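Long-range contacts in fluoroacetyl-CoA thioesterase FlK (Streptomyces cattleya, PDB 3KVU), which hydrolyses fluoroacetyl-CoA to fluoroacetate and CoA, thereby conferring fluoroacetate resistance, while not using acetyl-CoA as a substrate: residues 48-53 / 118-123; 12-17 / 83-88. The protein carries 1 engineered substitution. One frame throughout, in Å; residues are numbered along the deposited sequence.

Contact 1: residues 48-53 / 118-123; sequences LMEWAC and HERAVI. With ACO (acetyl coenzyme *a), chain F.
The helical turn bearing E50 and C53 passes over H118 and R120 on strand 118-123, with 9.7 Å between the segment axes and 50° between their N-to-C directions. The side chains of E50, C53, H118 and R120, all buried, bridge the gap. C53 and both strand residues direct their CB atoms at the opposite segment. E50 lays its CG over one face of the H118 imidazole in a CH-pi contact, 3.9 Å from the ring centroid. This CG stands anti to the carbonyl carbon (chi1 -47°) and the chain is extended beyond, the side chains crossing at about a right angle, with carboxylate and imidazole planes 32° apart. The small thiol of C53 fits at the ring's edge, SG lying 4.0 Å from H118 ND1, a buried nitrogen with no partner in the model. This is the hot-dog fold, in which an antiparallel sheet wraps a long central helix and the active site uses both subunits. Accordingly, OE2 of the active-site residue E50 is hydrogen-bonded to S42 OG of the second subunit, and E50 OE1 lies 3.6 Å from acetyl-CoA CH3. R120, a substrate-binding residue, turns about its CG-CD bond (chi3), with CD 4.0 Å from C53 CB. The backbone O of E50 lies over one face of the R120 guanidinium, while R120 NE bonds to S67 OG. Farther along, A121 and I123 lie against the bound acetyl-CoA: the small A121 CB approaches acetyl-CoA CDP at 3.7 Å, and I123 CG2 comes within 3.3 Å of acetyl-CoA O2A.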
ATOM      1  N   LEU A  48       0.439  -6.451   3.989  1.00 23.54           N
ATOM      2  CA  LEU A  48       0.476  -7.232   5.226  1.00 23.44           C
ATOM      3  C   LEU A  48      -0.689  -6.942   6.098  1.00 23.43           C
ATOM      4  O   LEU A  48      -1.337  -7.868   6.591  1.00 23.54           O
ATOM      5  CB  LEU A  48       1.779  -7.003   5.999  1.00 24.04           C
ATOM      6  CG  LEU A  48       2.139  -7.962   7.164  1.00 23.65           C
ATOM      7  CD1 LEU A  48       2.355  -9.379   6.646  1.00 20.80           C
ATOM      8  CD2 LEU A  48       3.399  -7.429   7.963  1.00 19.81           C
ATOM      9  N   MET A  49      -0.990  -5.676   6.299  1.00 23.62           N
ATOM     10  CA  MET A  49      -2.159  -5.293   7.035  1.00 24.63           C
ATOM     11  C   MET A  49      -3.401  -5.917   6.406  1.00 25.83           C
ATOM     12  O   MET A  49      -4.036  -6.719   7.048  1.00 26.44           O
ATOM     13  CB  MET A  49      -2.252  -3.825   7.120  1.00 23.53           C
ATOM     14  CG  MET A  49      -0.954  -3.192   7.649  1.00 25.94           C
ATOM     15  SD  MET A  49      -1.216  -1.427   7.794  1.00 26.93           S
ATOM     16  CE  MET A  49      -0.279  -0.956   9.296  1.00 20.58           C
ATOM     17  N   GLU A  50      -3.685  -5.629   5.139  1.00 26.21           N
ATOM     18  CA  GLU A  50      -4.662  -6.411   4.334  1.00 26.94           C
ATOM     19  C   GLU A  50      -4.666  -7.950   4.504  1.00 27.10           C
ATOM     20  O   GLU A  50      -5.733  -8.535   4.706  1.00 27.35           O
ATOM     21  CB  GLU A  50      -4.489  -6.054   2.857  1.00 27.27           C
ATOM     22  CG  GLU A  50      -4.425  -4.601   2.696  1.00 29.67           C
ATOM     23  CD  GLU A  50      -4.484  -4.153   1.281  1.00 36.43           C
ATOM     24  OE1 GLU A  50      -4.044  -4.940   0.395  1.00 33.52           O
ATOM     25  OE2 GLU A  50      -4.962  -2.987   1.089  1.00 38.95           O
ATOM     26  N   TRP A  51      -3.489  -8.578   4.370  1.00 28.35           N
ATOM     27  CA  TRP A  51      -3.322 -10.009   4.471  1.00 28.97           C
ATOM     28  C   TRP A  51      -3.870 -10.502   5.773  1.00 30.66           C
ATOM     29  O   TRP A  51      -4.448 -11.591   5.811  1.00 31.61           O
ATOM     30  CB  TRP A  51      -1.861 -10.444   4.284  1.00 29.40           C
ATOM     31  CG  TRP A  51      -1.535 -11.956   4.380  1.00 27.68           C
ATOM     32  CD1 TRP A  51      -2.430 -13.001   4.400  1.00 28.53           C
ATOM     33  CD2 TRP A  51      -0.235 -12.559   4.445  1.00 28.39           C
ATOM     34  NE1 TRP A  51      -1.769 -14.189   4.428  1.00 29.33           N
ATOM     35  CE2 TRP A  51      -0.424 -13.955   4.490  1.00 26.93           C
ATOM     36  CE3 TRP A  51       1.076 -12.053   4.475  1.00 26.22           C
ATOM     37  CZ2 TRP A  51       0.631 -14.855   4.613  1.00 29.31           C
ATOM     38  CZ3 TRP A  51       2.124 -12.946   4.540  1.00 28.55           C
ATOM     39  CH2 TRP A  51       1.898 -14.344   4.625  1.00 29.16           C
ATOM     40  N   ALA A  52      -3.807  -9.674   6.806  1.00 30.19           N
ATOM     41  CA  ALA A  52      -4.267 -10.068   8.104  1.00 28.61           C
ATOM     42  C   ALA A  52      -5.766 -10.061   8.233  1.00 29.44           C
ATOM     43  O   ALA A  52      -6.316 -10.990   8.897  1.00 27.47           O
ATOM     44  CB  ALA A  52      -3.657  -9.185   9.194  1.00 28.28           C
ATOM     45  N   CYS A  53      -6.419  -9.009   7.691  1.00 29.02           N
ATOM     46  CA  CYS A  53      -7.885  -8.902   7.670  1.00 28.72           C
ATOM     47  C   CYS A  53      -8.517 -10.016   6.823  1.00 31.05           C
ATOM     48  O   CYS A  53      -9.500 -10.618   7.278  1.00 31.62           O
ATOM     49  CB  CYS A  53      -8.371  -7.549   7.218  1.00 29.06           C
ATOM     50  SG  CYS A  53      -7.667  -6.171   8.106  1.00 23.73           S
ATOM     51  N   HIS A 118      -8.786   0.024   7.510  1.00 18.72           N
ATOM     52  CA  HIS A 118      -8.829  -0.638   6.206  1.00 16.67           C
ATOM     53  C   HIS A 118     -10.224  -1.159   5.966  1.00 19.05           C
ATOM     54  O   HIS A 118     -10.846  -1.681   6.883  1.00 17.45           O
ATOM     55  CB  HIS A 118      -7.856  -1.794   6.156  1.00 18.87           C
ATOM     56  CG  HIS A 118      -7.862  -2.579   4.869  1.00 18.78           C
ATOM     57  ND1 HIS A 118      -8.103  -3.944   4.821  1.00 23.73           N
ATOM     58  CD2 HIS A 118      -7.660  -2.198   3.587  1.00 22.24           C
ATOM     59  CE1 HIS A 118      -7.980  -4.377   3.581  1.00 21.38           C
ATOM     60  NE2 HIS A 118      -7.712  -3.332   2.809  1.00 23.18           N
ATOM     61  N   GLU A 119     -10.708  -1.038   4.723  1.00 19.50           N
ATOM     62  CA  GLU A 119     -12.085  -1.451   4.365  1.00 19.85           C
ATOM     63  C   GLU A 119     -12.000  -2.563   3.341  1.00 21.50           C
ATOM     64  O   GLU A 119     -11.094  -2.543   2.458  1.00 20.98           O
ATOM     65  CB  GLU A 119     -12.924  -0.290   3.815  1.00 21.55           C
ATOM     66  CG  GLU A 119     -14.409  -0.650   3.755  1.00 18.56           C
ATOM     67  CD  GLU A 119     -15.191   0.221   2.919  1.00 23.56           C
ATOM     68  OE1 GLU A 119     -14.890   0.254   1.699  1.00 26.48           O
ATOM     69  OE2 GLU A 119     -16.141   0.843   3.472  1.00 25.68           O
ATOM     70  N   ARG A 120     -12.808  -3.616   3.515  1.00 21.65           N
ATOM     71  CA  ARG A 120     -12.888  -4.628   2.457  1.00 22.77           C
ATOM     72  C   ARG A 120     -14.317  -4.851   1.988  1.00 22.48           C
ATOM     73  O   ARG A 120     -15.268  -4.512   2.689  1.00 23.95           O
ATOM     74  CB  ARG A 120     -12.192  -5.980   2.766  1.00 22.56           C
ATOM     75  CG  ARG A 120     -10.902  -5.873   3.530  1.00 22.51           C
ATOM     76  CD  ARG A 120     -10.233  -7.205   3.680  1.00 23.65           C
ATOM     77  NE  ARG A 120     -10.014  -7.932   2.429  1.00 23.88           N
ATOM     78  CZ  ARG A 120      -9.086  -7.669   1.501  1.00 31.26           C
ATOM     79  NH1 ARG A 120      -8.220  -6.656   1.636  1.00 35.37           N
ATOM     80  NH2 ARG A 120      -8.985  -8.447   0.422  1.00 28.08           N
ATOM     81  N   ALA A 121     -14.469  -5.357   0.771  1.00 22.67           N
ATOM     82  CA  ALA A 121     -15.814  -5.638   0.262  1.00 22.41           C
ATOM     83  C   ALA A 121     -15.922  -7.124  -0.008  1.00 22.42           C
ATOM     84  O   ALA A 121     -15.024  -7.693  -0.658  1.00 23.71           O
ATOM     85  CB  ALA A 121     -16.076  -4.860  -1.009  1.00 23.43           C
ATOM     86  N   VAL A 122     -16.981  -7.778   0.507  1.00 21.72           N
ATOM     87  CA  VAL A 122     -17.100  -9.207   0.208  1.00 21.56           C
ATOM     88  C   VAL A 122     -17.619  -9.343  -1.227  1.00 21.17           C
ATOM     89  O   VAL A 122     -18.575  -8.666  -1.591  1.00 22.31           O
ATOM     90  CB  VAL A 122     -18.046  -9.930   1.166  1.00 21.99           C
ATOM     91  CG1 VAL A 122     -18.250 -11.317   0.692  1.00 23.12           C
ATOM     92  CG2 VAL A 122     -17.492  -9.939   2.543  1.00 20.43           C
ATOM     93  N   ILE A 123     -17.006 -10.194  -2.020  1.00 18.92           N
ATOM     94  CA  ILE A 123     -17.477 -10.372  -3.378  1.00 19.93           C
ATOM     95  C   ILE A 123     -17.763 -11.843  -3.712  1.00 20.01           C
ATOM     96  O   ILE A 123     -17.318 -12.730  -2.993  1.00 18.37           O
ATOM     97  CB  ILE A 123     -16.451  -9.902  -4.394  1.00 18.33           C
ATOM     98  CG1 ILE A 123     -15.093 -10.603  -4.121  1.00 19.69           C
ATOM     99  CG2 ILE A 123     -16.523  -8.350  -4.482  1.00 20.75           C
ATOM    100  CD1 ILE A 123     -14.147 -10.832  -5.363  1.00 18.75           C
TER
HETATM  101  N1A ACO F 200     -15.199  -2.270 -11.783  1.00110.65           N
HETATM  102  C2A ACO F 200     -15.468  -3.546 -11.462  1.00111.26           C
HETATM  103  N3A ACO F 200     -16.722  -4.002 -11.181  1.00111.78           N
HETATM  104  C4A ACO F 200     -17.837  -3.206 -11.194  1.00111.46           C
HETATM  105  C5A ACO F 200     -17.610  -1.787 -11.540  1.00111.40           C
HETATM  106  C6A ACO F 200     -16.206  -1.358 -11.838  1.00111.02           C
HETATM  107  N6A ACO F 200     -15.938  -0.071 -12.160  1.00111.09           N
HETATM  108  N7A ACO F 200     -18.822  -1.191 -11.490  1.00111.78           N
HETATM  109  C8A ACO F 200     -19.744  -2.134 -11.149  1.00111.42           C
HETATM  110  N9A ACO F 200     -19.180  -3.358 -10.988  1.00111.05           N
HETATM  111  C1B ACO F 200     -19.956  -4.603 -10.570  1.00110.21           C
HETATM  112  C2B ACO F 200     -21.070  -5.251 -11.443  1.00109.18           C
HETATM  113  O2B ACO F 200     -22.289  -4.506 -11.633  1.00106.88           O
HETATM  114  C3B ACO F 200     -21.295  -6.599 -10.739  1.00109.56           C
HETATM  115  O3B ACO F 200     -22.193  -6.446  -9.612  1.00113.28           O
HETATM  116  P3B ACO F 200     -23.386  -7.454  -9.136  1.00115.03           P
HETATM  117  O7A ACO F 200     -23.865  -7.933 -10.497  1.00114.95           O
HETATM  118  O8A ACO F 200     -22.703  -8.464  -8.225  1.00115.07           O
HETATM  119  O9A ACO F 200     -24.432  -6.662  -8.360  1.00114.31           O
HETATM  120  C4B ACO F 200     -19.845  -6.962 -10.327  1.00107.44           C
HETATM  121  O4B ACO F 200     -19.105  -5.711 -10.234  1.00108.58           O
HETATM  122  C5B ACO F 200     -19.580  -7.930  -9.127  1.00102.24           C
HETATM  123  O5B ACO F 200     -19.846  -7.425  -7.799  1.00 96.17           O
HETATM  124  P1A ACO F 200     -19.039  -6.202  -7.069  1.00 92.64           P
HETATM  125  O1A ACO F 200     -17.723  -6.132  -7.804  1.00 91.82           O
HETATM  126  O2A ACO F 200     -19.028  -6.553  -5.600  1.00 92.47           O
HETATM  127  O3A ACO F 200     -19.959  -4.828  -7.297  1.00 87.09           O
HETATM  128  P2A ACO F 200     -19.856  -3.201  -6.942  1.00 83.28           P
HETATM  129  O4A ACO F 200     -20.431  -2.934  -5.565  1.00 83.37           O
HETATM  130  O5A ACO F 200     -20.441  -2.387  -8.106  1.00 82.35           O
HETATM  131  O6A ACO F 200     -18.315  -2.709  -6.784  1.00 73.97           O
HETATM  132  CBP ACO F 200     -16.426  -3.861  -5.794  1.00 52.66           C
HETATM  133  CCP ACO F 200     -17.606  -2.915  -5.561  1.00 60.08           C
HETATM  134  CDP ACO F 200     -15.556  -4.305  -4.620  1.00 50.49           C
HETATM  135  CEP ACO F 200     -16.009  -4.215  -7.218  1.00 51.19           C
HETATM  136  CAP ACO F 200     -15.447  -2.653  -5.766  1.00 47.93           C
HETATM  137  OAP ACO F 200     -15.976  -1.336  -5.982  1.00 51.03           O
HETATM  138  C9P ACO F 200     -14.202  -2.722  -6.588  1.00 41.25           C
HETATM  139  O9P ACO F 200     -13.991  -3.328  -7.648  1.00 37.75           O
HETATM  140  N8P ACO F 200     -13.327  -1.989  -5.932  1.00 37.08           N
HETATM  141  C7P ACO F 200     -11.961  -1.769  -6.265  1.00 34.54           C
HETATM  142  C6P ACO F 200     -11.520  -3.145  -6.682  1.00 35.23           C
HETATM  143  C5P ACO F 200     -10.205  -3.347  -6.044  1.00 33.81           C
HETATM  144  O5P ACO F 200     -10.076  -2.933  -4.905  1.00 37.03           O
HETATM  145  N4P ACO F 200      -9.289  -3.980  -6.747  1.00 32.76           N
HETATM  146  C3P ACO F 200      -7.935  -4.260  -6.279  1.00 39.12           C
HETATM  147  C2P ACO F 200      -7.966  -4.276  -4.779  1.00 36.48           C
HETATM  148  S1P ACO F 200      -7.513  -5.930  -4.404  1.00 49.28           S
HETATM  149  C   ACO F 200      -6.441  -5.879  -3.175  1.00 44.37           C
HETATM  150  O   ACO F 200      -5.357  -6.301  -3.459  1.00 43.65           O
HETATM  151  CH3 ACO F 200      -6.824  -5.363  -1.837  1.00 44.89           C

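Contact 2: residues 12-17 / 83-88; sequences THDFVV and GLTVTV
H13 faces V88 and F15 faces V86 as hydrogen-bonded pairs of an antiparallel ladder, their side chains on one face. The F15-V86 pair is joined both ways, whereas H13 N to V88 O (2.6 Å, 177°) is strong and its return bond from V88 N weak. Beyond the strands, V17 N donates to L84 O and G83 N to V17 O at 2.8 Å; the backbone angles of G83 (phi 116°, psi -25°) call for glycine, since a CB would be jammed against the carbonyl O of the residue before. Packing is tightest where V17 CG2 presses on V86 CG2 at 3.3 Å; in both valines CG2 lies anti to the carbonyl carbon and beside the backbone N, which brings the methyls together. The compact beta-branched side chains of V17 and V86, both buried, suit this tight spot. The other face, with D14, V16, T85 and T87, is looser, more polar and more open to solvent. Beside D14, T87 OG1 gives a 3.1 Å hydrogen bond to D14 OD1, arriving from above the carboxylate plane. The other carboxylate oxygen, D14 OD2, meets the T85 CG2 methyl, and V16 CG2 rests on T85 OG1. The face with H13, F15, V86 and V88 lies against helix 42-57, where H13 meets W51 edge-to-face; F15 reaches Y27 of the second subunit, and strand 99-107 flanks strand 85-96.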
ATOM      1  N   THR A  12      -4.092 -11.909  14.600  1.00 24.92           N
ATOM      2  CA  THR A  12      -2.834 -11.375  14.915  1.00 24.38           C
ATOM      3  C   THR A  12      -1.858 -12.121  14.042  1.00 25.59           C
ATOM      4  O   THR A  12      -1.721 -13.302  14.056  1.00 23.82           O
ATOM      5  CB  THR A  12      -2.504 -11.298  16.447  1.00 20.00           C
ATOM      6  OG1 THR A  12      -3.635 -10.811  17.186  1.00 20.00           O
ATOM      7  CG2 THR A  12      -1.403 -10.370  16.678  1.00 20.00           C
ATOM      8  N   HIS A  13      -1.254 -11.371  13.189  1.00 27.56           N
ATOM      9  CA  HIS A  13      -0.583 -11.918  12.098  1.00 31.14           C
ATOM     10  C   HIS A  13       0.898 -11.466  12.141  1.00 33.24           C
ATOM     11  O   HIS A  13       1.223 -10.359  12.497  1.00 33.50           O
ATOM     12  CB  HIS A  13      -1.384 -11.528  10.830  1.00 31.79           C
ATOM     13  CG  HIS A  13      -0.852 -12.131   9.571  1.00 35.19           C
ATOM     14  ND1 HIS A  13      -0.967 -13.473   9.288  1.00 40.37           N
ATOM     15  CD2 HIS A  13      -0.194 -11.583   8.522  1.00 38.33           C
ATOM     16  CE1 HIS A  13      -0.408 -13.727   8.117  1.00 40.93           C
ATOM     17  NE2 HIS A  13       0.080 -12.599   7.636  1.00 40.62           N
ATOM     18  N   ASP A  14       1.791 -12.357  11.740  1.00 34.99           N
ATOM     19  CA  ASP A  14       3.169 -12.313  12.144  1.00 37.24           C
ATOM     20  C   ASP A  14       3.979 -12.576  10.859  1.00 37.01           C
ATOM     21  O   ASP A  14       3.698 -13.553  10.122  1.00 37.04           O
ATOM     22  CB  ASP A  14       3.371 -13.495  13.140  1.00 38.31           C
ATOM     23  CG  ASP A  14       4.302 -13.160  14.303  1.00 41.62           C
ATOM     24  OD1 ASP A  14       3.866 -12.467  15.262  1.00 41.45           O
ATOM     25  OD2 ASP A  14       5.470 -13.626  14.257  1.00 43.19           O
ATOM     26  N   PHE A  15       4.965 -11.721  10.582  1.00 35.67           N
ATOM     27  CA  PHE A  15       5.742 -11.857   9.372  1.00 34.24           C
ATOM     28  C   PHE A  15       7.247 -11.444   9.551  1.00 33.52           C
ATOM     29  O   PHE A  15       7.559 -10.377  10.050  1.00 34.86           O
ATOM     30  CB  PHE A  15       5.004 -11.106   8.230  1.00 31.71           C
ATOM     31  CG  PHE A  15       5.613 -11.311   6.886  1.00 33.41           C
ATOM     32  CD1 PHE A  15       5.538 -12.554   6.258  1.00 29.25           C
ATOM     33  CD2 PHE A  15       6.276 -10.250   6.228  1.00 32.88           C
ATOM     34  CE1 PHE A  15       6.091 -12.771   5.003  1.00 25.81           C
ATOM     35  CE2 PHE A  15       6.869 -10.453   4.970  1.00 31.28           C
ATOM     36  CZ  PHE A  15       6.755 -11.723   4.343  1.00 30.24           C
ATOM     37  N   VAL A  16       8.155 -12.323   9.149  1.00 33.09           N
ATOM     38  CA  VAL A  16       9.583 -12.104   9.241  1.00 31.72           C
ATOM     39  C   VAL A  16       9.906 -11.385   7.955  1.00 31.06           C
ATOM     40  O   VAL A  16       9.712 -11.936   6.871  1.00 31.15           O
ATOM     41  CB  VAL A  16      10.305 -13.426   9.396  1.00 31.91           C
ATOM     42  CG1 VAL A  16      11.807 -13.297   9.090  1.00 33.25           C
ATOM     43  CG2 VAL A  16      10.083 -13.961  10.781  1.00 30.29           C
ATOM     44  N   VAL A  17      10.343 -10.134   8.068  1.00 29.98           N
ATOM     45  CA  VAL A  17      10.555  -9.293   6.877  1.00 28.30           C
ATOM     46  C   VAL A  17      11.768  -9.781   6.144  1.00 27.40           C
ATOM     47  O   VAL A  17      12.840  -9.715   6.660  1.00 28.56           O
ATOM     48  CB  VAL A  17      10.743  -7.759   7.242  1.00 29.56           C
ATOM     49  CG1 VAL A  17      11.121  -6.933   6.040  1.00 25.54           C
ATOM     50  CG2 VAL A  17       9.476  -7.156   7.982  1.00 28.17           C
ATOM     51  N   GLY A  83      14.795  -8.657   8.378  1.00 31.81           N
ATOM     52  CA  GLY A  83      15.316  -9.558   9.376  1.00 31.26           C
ATOM     53  C   GLY A  83      14.457  -9.501  10.602  1.00 31.34           C
ATOM     54  O   GLY A  83      14.422 -10.509  11.349  1.00 32.03           O
ATOM     55  N   LEU A  84      13.757  -8.347  10.807  1.00 29.80           N
ATOM     56  CA  LEU A  84      12.750  -8.197  11.879  1.00 28.94           C
ATOM     57  C   LEU A  84      11.424  -8.834  11.543  1.00 29.49           C
ATOM     58  O   LEU A  84      11.154  -9.117  10.365  1.00 29.48           O
ATOM     59  CB  LEU A  84      12.486  -6.722  12.255  1.00 28.09           C
ATOM     60  CG  LEU A  84      13.698  -5.960  12.848  1.00 29.42           C
ATOM     61  CD1 LEU A  84      13.460  -4.467  13.049  1.00 28.07           C
ATOM     62  CD2 LEU A  84      14.123  -6.567  14.152  1.00 30.25           C
ATOM     63  N   THR A  85      10.580  -8.967  12.581  1.00 28.95           N
ATOM     64  CA  THR A  85       9.309  -9.652  12.491  1.00 30.09           C
ATOM     65  C   THR A  85       8.215  -8.669  12.766  1.00 29.01           C
ATOM     66  O   THR A  85       8.082  -8.141  13.863  1.00 29.37           O
ATOM     67  CB  THR A  85       9.181 -10.820  13.505  1.00 30.66           C
ATOM     68  OG1 THR A  85      10.310 -11.709  13.367  1.00 32.79           O
ATOM     69  CG2 THR A  85       7.940 -11.564  13.253  1.00 30.03           C
ATOM     70  N   VAL A  86       7.383  -8.452  11.762  1.00 27.19           N
ATOM     71  CA  VAL A  86       6.288  -7.520  11.919  1.00 25.04           C
ATOM     72  C   VAL A  86       4.999  -8.201  12.328  1.00 26.74           C
ATOM     73  O   VAL A  86       4.513  -9.181  11.708  1.00 26.89           O
ATOM     74  CB  VAL A  86       6.040  -6.733  10.603  1.00 24.04           C
ATOM     75  CG1 VAL A  86       4.811  -5.813  10.771  1.00 20.18           C
ATOM     76  CG2 VAL A  86       7.276  -5.958  10.185  1.00 21.87           C
ATOM     77  N   THR A  87       4.391  -7.661  13.365  1.00 28.57           N
ATOM     78  CA  THR A  87       3.197  -8.265  13.871  1.00 30.35           C
ATOM     79  C   THR A  87       2.006  -7.349  13.604  1.00 30.60           C
ATOM     80  O   THR A  87       1.808  -6.383  14.301  1.00 31.44           O
ATOM     81  CB  THR A  87       3.370  -8.569  15.401  1.00 30.83           C
ATOM     82  OG1 THR A  87       4.481  -9.461  15.551  1.00 29.51           O
ATOM     83  CG2 THR A  87       2.104  -9.095  16.066  1.00 29.71           C
ATOM     84  N   VAL A  88       1.202  -7.660  12.584  1.00 31.47           N
ATOM     85  CA  VAL A  88      -0.067  -6.947  12.467  1.00 31.16           C
ATOM     86  C   VAL A  88      -1.074  -7.570  13.373  1.00 31.79           C
ATOM     87  O   VAL A  88      -1.219  -8.831  13.467  1.00 30.75           O
ATOM     88  CB  VAL A  88      -0.759  -6.911  11.032  1.00 31.77           C
ATOM     89  CG1 VAL A  88      -2.133  -6.148  11.137  1.00 26.43           C
ATOM     90  CG2 VAL A  88       0.131  -6.270   9.969  1.00 32.14           C
TER

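Overall arrangement
Following the chain from its N terminus, residues 12-17, which hold strand 13-16, pair with residues 83-88 to close contact 2, a loop that holds helices 23-26 and 42-57 and strand 65-75. Contact 1 starts inside that loop, at 48-53, and closes beyond it at 118-123, so the two contacts cross rather than nest. Contact 2 joins the edge strand 13-16 to the sheet; contact 1 seats the central helix on strand 112-124. Their centres are about 17 Å apart, yet they meet through helix 42-57: its L48, W51 and A52 touch contact 2, while other residues of the same helical segment carry contact 1. Both contacts also reach the second subunit of the homodimer.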